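Putative peptide ABC-transport system periplasmic peptide-binding protein (Campylobacter jejuni, PDB 4OET) probably serves as the periplasmic solute-binding component of an ABC importer, perhaps for peptides, and binds metal ions. Local coordinates at residues A[5-10]-A[487-492]; A[240-245]-A[479-484]; A[250-255]-A[329-334]; A[278-283]-A[458-463]. One frame throughout, in Å; residues are numbered along the deposited sequence.

Contact 1 of 4, residues A[5-10]-A[487-492]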
loop_
_atom_site.group_PDB
_atom_site.type_symbol
_atom_site.label_atom_id
_atom_site.label_comp_id
_atom_site.label_asym_id
_atom_site.label_seq_id
_atom_site.Cartn_x
_atom_site.Cartn_y
_atom_site.Cartn_z
ATOM N N ASP A 5 30.400 4.814 -8.581
ATOM C CA ASP A 5 30.168 3.592 -7.817
ATOM C C ASP A 5 29.208 3.859 -6.667
ATOM O O ASP A 5 28.986 3.000 -5.809
ATOM C CB ASP A 5 31.486 3.042 -7.273
ATOM C CG ASP A 5 32.156 4.001 -6.308
ATOM O OD1 ASP A 5 31.937 5.222 -6.442
ATOM O OD2 ASP A 5 32.889 3.539 -5.407
ATOM N N THR A 6 28.657 5.068 -6.650
ATOM C CA THR A 6 27.728 5.472 -5.614
ATOM C C THR A 6 26.371 5.815 -6.196
ATOM O O THR A 6 26.257 6.496 -7.214
ATOM C CB THR A 6 28.265 6.674 -4.821
ATOM O OG1 THR A 6 29.487 6.303 -4.172
ATOM C CG2 THR A 6 27.270 7.110 -3.762
ATOM N N LEU A 7 25.341 5.349 -5.510
ATOM C CA LEU A 7 23.964 5.557 -5.904
ATOM C C LEU A 7 23.263 6.286 -4.764
ATOM O O LEU A 7 23.228 5.778 -3.644
ATOM C CB LEU A 7 23.300 4.212 -6.194
ATOM C CG LEU A 7 22.012 4.093 -7.002
ATOM C CD1 LEU A 7 21.997 5.121 -8.097
ATOM C CD2 LEU A 7 21.891 2.684 -7.577
ATOM N N ILE A 8 22.739 7.480 -5.020
ATOM C CA ILE A 8 22.030 8.199 -3.964
ATOM C C ILE A 8 20.557 8.409 -4.318
ATOM O O ILE A 8 20.219 9.051 -5.318
ATOM C CB ILE A 8 22.668 9.569 -3.644
ATOM C CG1 ILE A 8 24.140 9.416 -3.253
ATOM C CG2 ILE A 8 21.924 10.246 -2.506
ATOM C CD1 ILE A 8 24.877 10.737 -3.179
ATOM N N ILE A 9 19.690 7.849 -3.480
ATOM C CA ILE A 9 18.253 7.867 -3.699
ATOM C C ILE A 9 17.554 8.528 -2.525
ATOM O O ILE A 9 17.828 8.204 -1.369
ATOM C CB ILE A 9 17.689 6.447 -3.877
ATOM C CG1 ILE A 9 18.433 5.721 -5.006
ATOM C CG2 ILE A 9 16.183 6.498 -4.152
ATOM C CD1 ILE A 9 18.016 4.285 -5.179
ATOM N N ALA A 10 16.681 9.486 -2.825
ATOM C CA ALA A 10 15.900 10.151 -1.791
ATOM C C ALA A 10 14.601 9.406 -1.543
ATOM O O ALA A 10 13.938 8.974 -2.490
ATOM C CB ALA A 10 15.612 11.594 -2.184
ATOM N N TRP A 487 12.599 -1.325 -6.132
ATOM C CA TRP A 487 12.525 -2.782 -6.052
ATOM C C TRP A 487 13.643 -3.518 -6.789
ATOM O O TRP A 487 14.003 -4.638 -6.411
ATOM C CB TRP A 487 11.167 -3.270 -6.568
ATOM C CG TRP A 487 11.008 -3.174 -8.048
ATOM C CD1 TRP A 487 10.626 -2.073 -8.760
ATOM C CD2 TRP A 487 11.217 -4.221 -9.006
ATOM N NE1 TRP A 487 10.578 -2.370 -10.102
ATOM C CE2 TRP A 487 10.938 -3.680 -10.280
ATOM C CE3 TRP A 487 11.609 -5.558 -8.911
ATOM C CZ2 TRP A 487 11.050 -4.433 -11.452
ATOM C CZ3 TRP A 487 11.714 -6.306 -10.079
ATOM C CH2 TRP A 487 11.440 -5.739 -11.331
ATOM N N ASN A 488 14.180 -2.916 -7.846
ATOM C CA ASN A 488 15.260 -3.566 -8.587
ATOM C C ASN A 488 16.548 -2.747 -8.557
ATOM O O ASN A 488 17.368 -2.834 -9.474
ATOM C CB ASN A 488 14.830 -3.842 -10.040
ATOM C CG ASN A 488 14.864 -2.603 -10.924
ATOM O OD1 ASN A 488 14.383 -1.530 -10.548
ATOM N ND2 ASN A 488 15.438 -2.752 -12.111
ATOM N N VAL A 489 16.742 -1.995 -7.473
ATOM C CA VAL A 489 17.890 -1.098 -7.343
ATOM C C VAL A 489 19.233 -1.823 -7.467
ATOM O O VAL A 489 20.220 -1.243 -7.931
ATOM C CB VAL A 489 17.812 -0.317 -6.004
ATOM C CG1 VAL A 489 19.181 -0.068 -5.397
ATOM C CG2 VAL A 489 17.094 0.995 -6.230
ATOM N N TYR A 490 19.263 -3.104 -7.122
ATOM C CA TYR A 490 20.497 -3.870 -7.275
ATOM C C TYR A 490 20.890 -4.070 -8.745
ATOM O O TYR A 490 22.009 -4.483 -9.046
ATOM C CB TYR A 490 20.381 -5.217 -6.559
ATOM C CG TYR A 490 19.330 -6.158 -7.100
ATOM C CD1 TYR A 490 19.604 -7.013 -8.164
ATOM C CD2 TYR A 490 18.066 -6.206 -6.532
ATOM C CE1 TYR A 490 18.642 -7.880 -8.647
ATOM C CE2 TYR A 490 17.101 -7.072 -7.007
ATOM C CZ TYR A 490 17.394 -7.903 -8.063
ATOM O OH TYR A 490 16.426 -8.758 -8.532
ATOM N N GLU A 491 19.986 -3.741 -9.662
ATOM C CA GLU A 491 20.317 -3.789 -11.083
ATOM C C GLU A 491 20.643 -2.398 -11.630
ATOM O O GLU A 491 20.934 -2.249 -12.811
ATOM C CB GLU A 491 19.172 -4.401 -11.894
ATOM C CG GLU A 491 18.773 -5.798 -11.466
ATOM C CD GLU A 491 17.703 -6.389 -12.361
ATOM O OE1 GLU A 491 16.725 -5.675 -12.677
ATOM O OE2 GLU A 491 17.835 -7.573 -12.743
ATOM N N TRP A 492 20.580 -1.382 -10.776
ATOM C CA TRP A 492 20.820 -0.008 -11.206
ATOM C C TRP A 492 22.314 0.247 -11.297
ATOM O O TRP A 492 23.056 -0.111 -10.383
ATOM C CB TRP A 492 20.187 0.998 -10.242
ATOM C CG TRP A 492 18.698 0.928 -10.144
ATOM C CD1 TRP A 492 17.889 -0.083 -10.581
ATOM C CD2 TRP A 492 17.830 1.919 -9.571
ATOM N NE1 TRP A 492 16.574 0.215 -10.306
ATOM C CE2 TRP A 492 16.513 1.438 -9.689
ATOM C CE3 TRP A 492 18.043 3.164 -8.972
ATOM C CZ2 TRP A 492 15.409 2.162 -9.231
ATOM C CZ3 TRP A 492 16.944 3.884 -8.519
ATOM C CH2 TRP A 492 15.646 3.380 -8.652
#
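Leu7 and Ile9 of strand 6-11, an edge strand of a mixed four-stranded sheet, meet Val489 of a short 3-10 segment and Trp492 just after it, which brings residues near the two termini together in this solute-binding protein. The contact is apolar and small, burying 176 Å² in total, and all four touching residues are buried. CD1 of Ile9 sits in the angle between two groups, 3.5 Å from CZ3 of Trp492 and 3.6 Å from CG2 of Val489. One residue pair back, CD2 of Leu7 abuts CB of Trp492 at 3.6 Å. The Leu7 and Ile9 side chains each cross that of Trp492 at about a right angle. CG2 of Val489 also lies over the centre of one face of the indole, 3.3 Å above its plane. The strand's backbone polar groups turn to other partners, Leu7 and Ile9 bonding to Ile193 of the neighbouring strand 191-196.

Within 487-492, a bond from Trp492 NE1 helps set the ring's rotation. Trp492 carries its CG beside the backbone N (chi1 -63°), and the ring N-H points back into the turn. Asn488 ND2 meanwhile donates to the anti lone pair of Glu491 OE1. In the bond from Trp492 NE1 to Asn488 OD1, 2.8 Å and 168° at the hydrogen, OD1 lies in the ring plane, while NE1 stands above the Asn488 carbonyl plane.

Contact 2 of 4, residues A[240-245]-A[479-484]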
loop_
_atom_site.group_PDB
_atom_site.type_symbol
_atom_site.label_atom_id
_atom_site.label_comp_id
_atom_site.label_asym_id
_atom_site.label_seq_id
_atom_site.Cartn_x
_atom_site.Cartn_y
_atom_site.Cartn_z
ATOM N N ASP A 240 -2.188 2.454 -5.435
ATOM C CA ASP A 240 -2.540 3.422 -4.404
ATOM C C ASP A 240 -3.675 4.324 -4.908
ATOM O O ASP A 240 -3.521 5.008 -5.920
ATOM C CB ASP A 240 -1.304 4.251 -4.036
ATOM C CG ASP A 240 -1.505 5.096 -2.800
ATOM O OD1 ASP A 240 -2.425 4.798 -1.981
ATOM O OD2 ASP A 240 -0.721 6.064 -2.646
ATOM N N TYR A 241 -4.816 4.308 -4.218
ATOM C CA TYR A 241 -5.942 5.157 -4.605
ATOM C C TYR A 241 -6.424 6.016 -3.444
ATOM O O TYR A 241 -6.234 5.670 -2.266
ATOM C CB TYR A 241 -7.118 4.331 -5.151
ATOM C CG TYR A 241 -7.825 3.452 -4.140
ATOM C CD1 TYR A 241 -8.815 3.963 -3.298
ATOM C CD2 TYR A 241 -7.518 2.102 -4.041
ATOM C CE1 TYR A 241 -9.463 3.149 -2.377
ATOM C CE2 TYR A 241 -8.162 1.282 -3.128
ATOM C CZ TYR A 241 -9.129 1.804 -2.305
ATOM O OH TYR A 241 -9.757 0.971 -1.404
ATOM N N ARG A 242 -7.037 7.146 -3.783
ATOM C CA ARG A 242 -7.641 8.010 -2.776
ATOM C C ARG A 242 -9.151 7.873 -2.834
ATOM O O ARG A 242 -9.725 7.671 -3.906
ATOM C CB ARG A 242 -7.227 9.467 -2.990
ATOM C CG ARG A 242 -5.741 9.714 -2.798
ATOM C CD ARG A 242 -5.319 9.393 -1.376
ATOM N NE ARG A 242 -3.863 9.352 -1.259
ATOM C CZ ARG A 242 -3.142 8.254 -1.450
ATOM N NH1 ARG A 242 -3.750 7.113 -1.754
ATOM N NH2 ARG A 242 -1.822 8.291 -1.328
ATOM N N ALA A 243 -9.792 7.992 -1.680
ATOM C CA ALA A 243 -11.235 7.864 -1.613
ATOM C C ALA A 243 -11.789 8.650 -0.449
ATOM O O ALA A 243 -11.081 8.902 0.537
ATOM C CB ALA A 243 -11.632 6.392 -1.479
ATOM N N LEU A 244 -13.060 9.029 -0.561
ATOM C CA LEU A 244 -13.778 9.551 0.587
ATOM C C LEU A 244 -14.425 8.381 1.307
ATOM O O LEU A 244 -15.261 7.667 0.743
ATOM C CB LEU A 244 -14.841 10.576 0.183
ATOM C CG LEU A 244 -15.580 11.223 1.362
ATOM C CD1 LEU A 244 -14.631 12.102 2.185
ATOM C CD2 LEU A 244 -16.792 12.021 0.894
ATOM N N MET A 245 -14.030 8.186 2.556
ATOM C CA MET A 245 -14.603 7.137 3.371
ATOM C C MET A 245 -15.853 7.668 4.036
ATOM O O MET A 245 -15.799 8.642 4.777
ATOM C CB MET A 245 -13.618 6.655 4.439
ATOM C CG MET A 245 -14.184 5.529 5.287
ATOM S SD MET A 245 -13.321 5.259 6.849
ATOM C CE MET A 245 -14.017 6.559 7.868
ATOM N N GLY A 479 3.164 0.655 -4.554
ATOM C CA GLY A 479 2.221 0.706 -3.456
ATOM C C GLY A 479 1.951 2.123 -2.992
ATOM O O GLY A 479 2.195 3.085 -3.724
ATOM N N HIS A 480 1.463 2.238 -1.758
ATOM C CA HIS A 480 1.161 3.522 -1.117
ATOM C C HIS A 480 2.308 4.523 -1.230
ATOM O O HIS A 480 3.435 4.225 -0.846
ATOM C CB HIS A 480 0.816 3.288 0.355
ATOM C CG HIS A 480 0.322 4.504 1.071
ATOM N ND1 HIS A 480 -0.787 5.216 0.655
ATOM C CD2 HIS A 480 0.759 5.112 2.198
ATOM C CE1 HIS A 480 -0.994 6.222 1.485
ATOM N NE2 HIS A 480 -0.068 6.184 2.429
ATOM N N HIS A 481 2.012 5.688 -1.799
ATOM C CA HIS A 481 2.990 6.765 -1.969
ATOM C C HIS A 481 4.174 6.355 -2.850
ATOM O O HIS A 481 5.252 6.959 -2.791
ATOM C CB HIS A 481 3.480 7.256 -0.602
ATOM C CG HIS A 481 2.475 8.090 0.125
ATOM N ND1 HIS A 481 2.732 8.675 1.350
ATOM C CD2 HIS A 481 1.213 8.457 -0.204
ATOM C CE1 HIS A 481 1.674 9.354 1.743
ATOM N NE2 HIS A 481 0.735 9.240 0.818
ATOM N N GLY A 482 3.963 5.330 -3.670
ATOM C CA GLY A 482 4.964 4.890 -4.623
ATOM C C GLY A 482 6.048 4.006 -4.038
ATOM O O GLY A 482 7.113 3.849 -4.643
ATOM N N VAL A 483 5.775 3.414 -2.877
ATOM C CA VAL A 483 6.731 2.496 -2.266
ATOM C C VAL A 483 6.912 1.286 -3.171
ATOM O O VAL A 483 5.960 0.832 -3.812
ATOM C CB VAL A 483 6.284 2.015 -0.866
ATOM C CG1 VAL A 483 6.356 3.156 0.139
ATOM C CG2 VAL A 483 4.880 1.431 -0.922
ATOM N N GLY A 484 8.144 0.788 -3.245
ATOM C CA GLY A 484 8.488 -0.288 -4.154
ATOM C C GLY A 484 9.145 0.195 -5.435
ATOM O O GLY A 484 9.437 -0.609 -6.317
#
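Asp240 and the 479-484 loop form the tight part of this contact, since both carboxylate oxygens are engaged. His480 ND1 donates to Asp240 OD1 over 3.1 Å, nearly straight at 172°, and the backbone N of His481 donates to Asp240 OD2 over 2.9 Å. Asp240 can reach the loop because its CG stands anti to the backbone N (chi1 -169°). From within strand 231-246, Arg242 grips the same carboxylate end-on: NH1 lies 2.7 Å from Asp240 OD1 and NH2 lies 2.8 Å from Asp240 OD2. On each oxygen the arginine and the loop donor arrive from opposite faces of the carboxylate plane. Four donors thus clamp one aspartate, which would be expected to favour its ionised form.

Against this buried Asp240-Arg242 cluster stand the two histidines, which are partly exposed toward their outer parts. Arg242 NH2 meets the edge of the His481 ring, 3.2 Å from CD2, with guanidinium and ring planes 49° apart. NE2 of His480 lies over the centre of the His481 ring, 3.5 Å above its plane. ND1 of His481 is hydrogen-bonded to Glu12, while a glycerol, probably from the crystallisation liquor, lies near His480. Taken together, this is a His-carboxylate hydrogen bond joined to an Arg-Asp salt bridge, tying strand 231-246 to the late loop near the middle of a solute-binding-protein fold.

Contact 3 of 4, residues A[250-255]-A[329-334]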
loop_
_atom_site.group_PDB
_atom_site.type_symbol
_atom_site.label_atom_id
_atom_site.label_comp_id
_atom_site.label_asym_id
_atom_site.label_seq_id
_atom_site.Cartn_x
_atom_site.Cartn_y
_atom_site.Cartn_z
ATOM N N ASN A 250 -23.245 7.932 10.268
ATOM C CA ASN A 250 -23.790 9.271 10.034
ATOM C C ASN A 250 -25.234 9.242 9.532
ATOM O O ASN A 250 -25.581 8.443 8.654
ATOM C CB ASN A 250 -22.920 10.047 9.053
ATOM C CG ASN A 250 -23.419 11.450 8.839
ATOM O OD1 ASN A 250 -24.111 11.728 7.855
ATOM N ND2 ASN A 250 -23.115 12.341 9.784
ATOM N N GLU A 251 -26.066 10.130 10.071
ATOM C CA GLU A 251 -27.503 10.046 9.826
ATOM C C GLU A 251 -27.847 10.234 8.348
ATOM O O GLU A 251 -28.815 9.654 7.851
ATOM C CB GLU A 251 -28.252 11.066 10.698
ATOM C CG GLU A 251 -28.305 12.489 10.142
ATOM C CD GLU A 251 -28.988 13.459 11.094
ATOM O OE1 GLU A 251 -28.303 14.357 11.636
ATOM O OE2 GLU A 251 -30.216 13.327 11.296
ATOM N N PHE A 252 -27.037 11.006 7.636
ATOM C CA PHE A 252 -27.254 11.182 6.205
ATOM C C PHE A 252 -26.510 10.142 5.384
ATOM O O PHE A 252 -27.079 9.555 4.458
ATOM C CB PHE A 252 -26.854 12.586 5.772
ATOM C CG PHE A 252 -27.564 13.664 6.533
ATOM C CD1 PHE A 252 -28.909 13.908 6.307
ATOM C CD2 PHE A 252 -26.890 14.442 7.466
ATOM C CE1 PHE A 252 -29.573 14.901 7.006
ATOM C CE2 PHE A 252 -27.543 15.439 8.162
ATOM C CZ PHE A 252 -28.891 15.665 7.934
ATOM N N LEU A 253 -25.244 9.910 5.725
ATOM C CA LEU A 253 -24.409 9.003 4.945
ATOM C C LEU A 253 -24.877 7.562 5.122
ATOM O O LEU A 253 -24.445 6.664 4.403
ATOM C CB LEU A 253 -22.943 9.160 5.355
ATOM C CG LEU A 253 -22.438 10.579 5.064
ATOM C CD1 LEU A 253 -21.036 10.827 5.586
ATOM C CD2 LEU A 253 -22.498 10.858 3.574
ATOM N N LYS A 254 -25.780 7.353 6.079
ATOM C CA LYS A 254 -26.420 6.056 6.280
ATOM C C LYS A 254 -27.268 5.680 5.062
ATOM O O LYS A 254 -27.253 4.539 4.603
ATOM C CB LYS A 254 -27.281 6.078 7.545
ATOM C CG LYS A 254 -28.233 4.904 7.672
ATOM C CD LYS A 254 -27.527 3.662 8.214
ATOM C CE LYS A 254 -27.911 3.408 9.670
ATOM N NZ LYS A 254 -27.069 2.347 10.299
ATOM N N ASP A 255 -28.018 6.655 4.556
ATOM C CA ASP A 255 -28.850 6.479 3.369
ATOM C C ASP A 255 -28.051 6.065 2.135
ATOM O O ASP A 255 -27.042 6.687 1.792
ATOM C CB ASP A 255 -29.620 7.773 3.076
ATOM C CG ASP A 255 -30.995 7.514 2.505
ATOM O OD1 ASP A 255 -31.993 7.655 3.244
ATOM O OD2 ASP A 255 -31.075 7.155 1.312
ATOM N N LYS A 329 -34.249 19.321 8.341
ATOM C CA LYS A 329 -32.844 18.967 8.532
ATOM C C LYS A 329 -32.066 19.210 7.244
ATOM O O LYS A 329 -32.368 18.621 6.205
ATOM C CB LYS A 329 -32.695 17.499 8.961
ATOM C CG LYS A 329 -33.478 17.100 10.219
ATOM C CD LYS A 329 -33.587 15.569 10.361
ATOM C CE LYS A 329 -34.300 14.934 9.166
ATOM N NZ LYS A 329 -34.513 13.462 9.299
ATOM N N ILE A 330 -31.058 20.071 7.316
ATOM C CA ILE A 330 -30.175 20.305 6.180
ATOM C C ILE A 330 -29.188 19.141 6.002
ATOM O O ILE A 330 -28.603 18.657 6.975
ATOM C CB ILE A 330 -29.390 21.630 6.355
ATOM C CG1 ILE A 330 -30.254 22.823 5.958
ATOM C CG2 ILE A 330 -28.093 21.631 5.551
ATOM C CD1 ILE A 330 -31.166 23.309 7.058
ATOM N N LEU A 331 -29.010 18.692 4.760
ATOM C CA LEU A 331 -28.083 17.603 4.461
ATOM C C LEU A 331 -26.659 18.137 4.565
ATOM O O LEU A 331 -26.136 18.766 3.645
ATOM C CB LEU A 331 -28.386 16.998 3.078
ATOM C CG LEU A 331 -27.492 15.982 2.346
ATOM C CD1 LEU A 331 -26.724 15.044 3.247
ATOM C CD2 LEU A 331 -28.313 15.197 1.327
ATOM N N GLU A 332 -26.041 17.873 5.712
ATOM C CA GLU A 332 -24.773 18.487 6.068
ATOM C C GLU A 332 -23.887 17.517 6.832
ATOM O O GLU A 332 -24.373 16.763 7.679
ATOM C CB GLU A 332 -25.029 19.740 6.909
ATOM C CG GLU A 332 -23.788 20.412 7.456
ATOM C CD GLU A 332 -24.134 21.637 8.276
ATOM O OE1 GLU A 332 -23.198 22.351 8.705
ATOM O OE2 GLU A 332 -25.348 21.883 8.486
ATOM N N PHE A 333 -22.591 17.527 6.521
ATOM C CA PHE A 333 -21.641 16.659 7.211
ATOM C C PHE A 333 -20.197 17.144 7.075
ATOM O O PHE A 333 -19.891 17.986 6.225
ATOM C CB PHE A 333 -21.772 15.226 6.702
ATOM C CG PHE A 333 -21.611 15.094 5.220
ATOM C CD1 PHE A 333 -20.354 14.902 4.662
ATOM C CD2 PHE A 333 -22.713 15.155 4.380
ATOM C CE1 PHE A 333 -20.202 14.780 3.296
ATOM C CE2 PHE A 333 -22.562 15.029 3.010
ATOM C CZ PHE A 333 -21.307 14.844 2.470
ATOM N N GLU A 334 -19.320 16.631 7.932
ATOM C CA GLU A 334 -17.914 17.017 7.901
ATOM C C GLU A 334 -17.072 16.116 6.999
ATOM O O GLU A 334 -17.304 14.911 6.917
ATOM C CB GLU A 334 -17.344 17.014 9.323
ATOM C CG GLU A 334 -17.930 18.116 10.213
ATOM C CD GLU A 334 -17.431 18.058 11.649
ATOM O OE1 GLU A 334 -16.825 17.033 12.043
ATOM O OE2 GLU A 334 -17.630 19.055 12.380
HETATM O O HOH W 1 -23.938 15.102 9.694
#
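Phe252 and Leu331 mark the closest backbone approach, CA to CA 6.7 Å, where a type I turn from Phe252 to Asp255 faces the start of strand 329-338. The Phe252 ring is the centrepiece of the 335 Å² interface. CA of Leu331 lies over one face, 4.0 Å from the ring centroid and 12° off the normal, a CH-pi contact; CG of Glu251 covers the opposite face, so the ring is sandwiched. Around the ring, CZ comes 3.2 Å from Ile330 O and CD2 approaches Glu332 O. Leu331 CD1 presses on CB of Phe252 at 3.5 Å, the two side chains sliding past each other in opposite directions. A second CH-pi contact places CD2 of Leu253 above the Phe333 ring, 4.2 Å from its centroid.

Asn250 stands just ahead of the type I turn. With CG anti to the backbone N (chi1 -177°), its OD1 accepts from N of Phe252, an Asx turn, and from N of Leu253, an Asx motif whose donor lies on a lone pair. Its ND2 donates to a water, 2.9 Å away, which in turn donates to Glu332 O over 2.6 Å. Farther out, the oppositely charged ends of Glu251 and Lys329 approach without touching. Asx turn and type I turn thus lead to Asp255, the N-cap of helix 256-264, packed against strand 329-338, which has sheet neighbours on both sides.

Contact 4 of 4, residues A[278-283]-A[458-463]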
loop_
_atom_site.group_PDB
_atom_site.type_symbol
_atom_site.label_atom_id
_atom_site.label_comp_id
_atom_site.label_asym_id
_atom_site.label_seq_id
_atom_site.Cartn_x
_atom_site.Cartn_y
_atom_site.Cartn_z
ATOM N N ASP A 278 -3.419 14.734 -14.986
ATOM C CA ASP A 278 -3.551 13.508 -15.779
ATOM C C ASP A 278 -2.530 12.449 -15.363
ATOM O O ASP A 278 -2.348 11.453 -16.067
ATOM C CB ASP A 278 -3.390 13.799 -17.279
ATOM C CG ASP A 278 -4.548 14.590 -17.853
ATOM O OD1 ASP A 278 -4.279 15.631 -18.488
ATOM O OD2 ASP A 278 -5.717 14.180 -17.693
ATOM N N TYR A 279 -1.877 12.658 -14.220
ATOM C CA TYR A 279 -0.903 11.700 -13.696
ATOM C C TYR A 279 -1.577 10.745 -12.722
ATOM O O TYR A 279 -1.074 10.482 -11.628
ATOM C CB TYR A 279 0.256 12.424 -13.009
ATOM C CG TYR A 279 1.621 11.972 -13.483
ATOM C CD1 TYR A 279 2.333 11.017 -12.780
ATOM C CD2 TYR A 279 2.188 12.494 -14.639
ATOM C CE1 TYR A 279 3.576 10.596 -13.203
ATOM C CE2 TYR A 279 3.441 12.075 -15.075
ATOM C CZ TYR A 279 4.126 11.124 -14.347
ATOM O OH TYR A 279 5.365 10.687 -14.753
ATOM N N ALA A 280 -2.730 10.239 -13.138
ATOM C CA ALA A 280 -3.605 9.447 -12.285
ATOM C C ALA A 280 -4.785 8.981 -13.118
ATOM O O ALA A 280 -4.951 9.406 -14.270
ATOM C CB ALA A 280 -4.082 10.258 -11.071
ATOM N N PHE A 281 -5.622 8.135 -12.532
ATOM C CA PHE A 281 -6.801 7.656 -13.239
ATOM C C PHE A 281 -7.989 7.688 -12.314
ATOM O O PHE A 281 -7.832 7.536 -11.101
ATOM C CB PHE A 281 -6.597 6.230 -13.752
ATOM C CG PHE A 281 -5.374 6.059 -14.584
ATOM C CD1 PHE A 281 -5.452 6.141 -15.965
ATOM C CD2 PHE A 281 -4.137 5.816 -13.991
ATOM C CE1 PHE A 281 -4.323 5.980 -16.746
ATOM C CE2 PHE A 281 -2.998 5.656 -14.762
ATOM C CZ PHE A 281 -3.087 5.741 -16.143
ATOM N N VAL A 282 -9.175 7.856 -12.894
ATOM C CA VAL A 282 -10.408 7.844 -12.124
ATOM C C VAL A 282 -10.549 6.468 -11.510
ATOM O O VAL A 282 -10.332 5.464 -12.186
ATOM C CB VAL A 282 -11.641 8.155 -13.000
ATOM C CG1 VAL A 282 -12.940 7.861 -12.243
ATOM C CG2 VAL A 282 -11.606 9.604 -13.485
ATOM N N ALA A 283 -10.852 6.419 -10.217
ATOM C CA ALA A 283 -11.047 5.147 -9.519
ATOM C C ALA A 283 -12.530 4.836 -9.376
ATOM O O ALA A 283 -13.343 5.752 -9.209
ATOM C CB ALA A 283 -10.376 5.174 -8.141
ATOM N N ALA A 458 -9.337 8.607 -7.214
ATOM C CA ALA A 458 -8.293 8.416 -8.205
ATOM C C ALA A 458 -7.246 7.397 -7.792
ATOM O O ALA A 458 -6.842 7.354 -6.634
ATOM C CB ALA A 458 -7.619 9.760 -8.512
ATOM N N TYR A 459 -6.805 6.580 -8.749
ATOM C CA TYR A 459 -5.572 5.801 -8.590
ATOM C C TYR A 459 -4.402 6.703 -8.964
ATOM O O TYR A 459 -4.483 7.451 -9.935
ATOM C CB TYR A 459 -5.574 4.547 -9.469
ATOM C CG TYR A 459 -6.309 3.365 -8.883
ATOM C CD1 TYR A 459 -5.620 2.325 -8.273
ATOM C CD2 TYR A 459 -7.688 3.277 -8.966
ATOM C CE1 TYR A 459 -6.289 1.236 -7.743
ATOM C CE2 TYR A 459 -8.370 2.195 -8.439
ATOM C CZ TYR A 459 -7.666 1.179 -7.831
ATOM O OH TYR A 459 -8.342 0.102 -7.312
ATOM N N LEU A 460 -3.322 6.634 -8.195
ATOM C CA LEU A 460 -2.188 7.542 -8.373
ATOM C C LEU A 460 -1.076 6.957 -9.258
ATOM O O LEU A 460 -0.763 5.767 -9.174
ATOM C CB LEU A 460 -1.623 7.912 -6.997
ATOM C CG LEU A 460 -2.132 9.174 -6.293
ATOM C CD1 LEU A 460 -3.509 9.591 -6.783
ATOM C CD2 LEU A 460 -2.114 8.993 -4.777
ATOM N N ASP A 461 -0.517 7.780 -10.140
ATOM C CA ASP A 461 0.766 7.452 -10.758
ATOM C C ASP A 461 1.860 8.235 -10.059
ATOM O O ASP A 461 1.614 9.324 -9.534
ATOM C CB ASP A 461 0.808 7.767 -12.256
ATOM C CG ASP A 461 0.153 6.698 -13.103
ATOM O OD1 ASP A 461 -0.193 5.628 -12.557
ATOM O OD2 ASP A 461 0.045 6.910 -14.333
ATOM N N PHE A 462 3.063 7.678 -10.042
ATOM C CA PHE A 462 4.182 8.358 -9.413
ATOM C C PHE A 462 5.307 8.545 -10.420
ATOM O O PHE A 462 5.474 7.729 -11.332
ATOM C CB PHE A 462 4.652 7.586 -8.189
ATOM C CG PHE A 462 3.608 7.500 -7.100
ATOM C CD1 PHE A 462 2.787 6.383 -6.990
ATOM C CD2 PHE A 462 3.453 8.536 -6.188
ATOM C CE1 PHE A 462 1.831 6.295 -5.984
ATOM C CE2 PHE A 462 2.495 8.465 -5.185
ATOM C CZ PHE A 462 1.682 7.337 -5.079
ATOM N N ALA A 463 6.043 9.642 -10.281
ATOM C CA ALA A 463 7.108 9.958 -11.218
ATOM C C ALA A 463 8.468 9.667 -10.606
ATOM O O ALA A 463 8.931 10.392 -9.724
ATOM C CB ALA A 463 7.023 11.409 -11.643
#
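This is backbone strand pairing: the short strand 280-282 adds to the long strand 454-467 in the branched mixed sheet. The axes of 280-282 and 458-463 approach to 4.4 Å and their directions differ by 167°, so they run antiparallel. Phe281 and Tyr459 are the hydrogen-bonded pair, with Phe281 N to Tyr459 O at 2.9 Å and Tyr459 N to Phe281 O at 2.7 Å. Just before the strand, Asp461 N donates to Tyr279 O over 3.1 Å; Tyr279 is the centre of an inverse gamma turn. The pairing begins already in this turn, while the other side of strand 454-467 is paired with strand 231-246.

Side chains close both ends. At one, the Tyr279 ring runs along the strand, its CD1 3.6 Å from CB of Asp461 and its OH 3.6 Å from CB of Ala463. The Asp461 carboxylate, salt-bridged to Arg235, turns OD2 to within 3.3 Å of Phe281 CE2. At the other end, CB of Ala283 touches CD2 of Tyr459 at 3.4 Å.

How the contacts relate
Contact 1 closes the longest loop of the four and encloses the other three; contact 2 in turn encloses contacts 3 and 4, whose segments alternate. Contacts 2, 3 and 4 all reach one mixed sheet. Contacts 2 and 4 are closest, centres 10 Å apart, and join directly because strands 231-246 and 454-467 are neighbours: Asp240 O lies 2.8 Å from Leu460 N, a probable hydrogen bond. Contact 3, on strand 329-338 of that sheet, sits about 27 Å from contact 2, centre to centre. Contact 1 packs a C-terminal loop on a separate four-stranded sheet, about 50 Å from contact 3 between centres. The C-terminal region thus runs from one sheet to the other, linking the two parts of the fold.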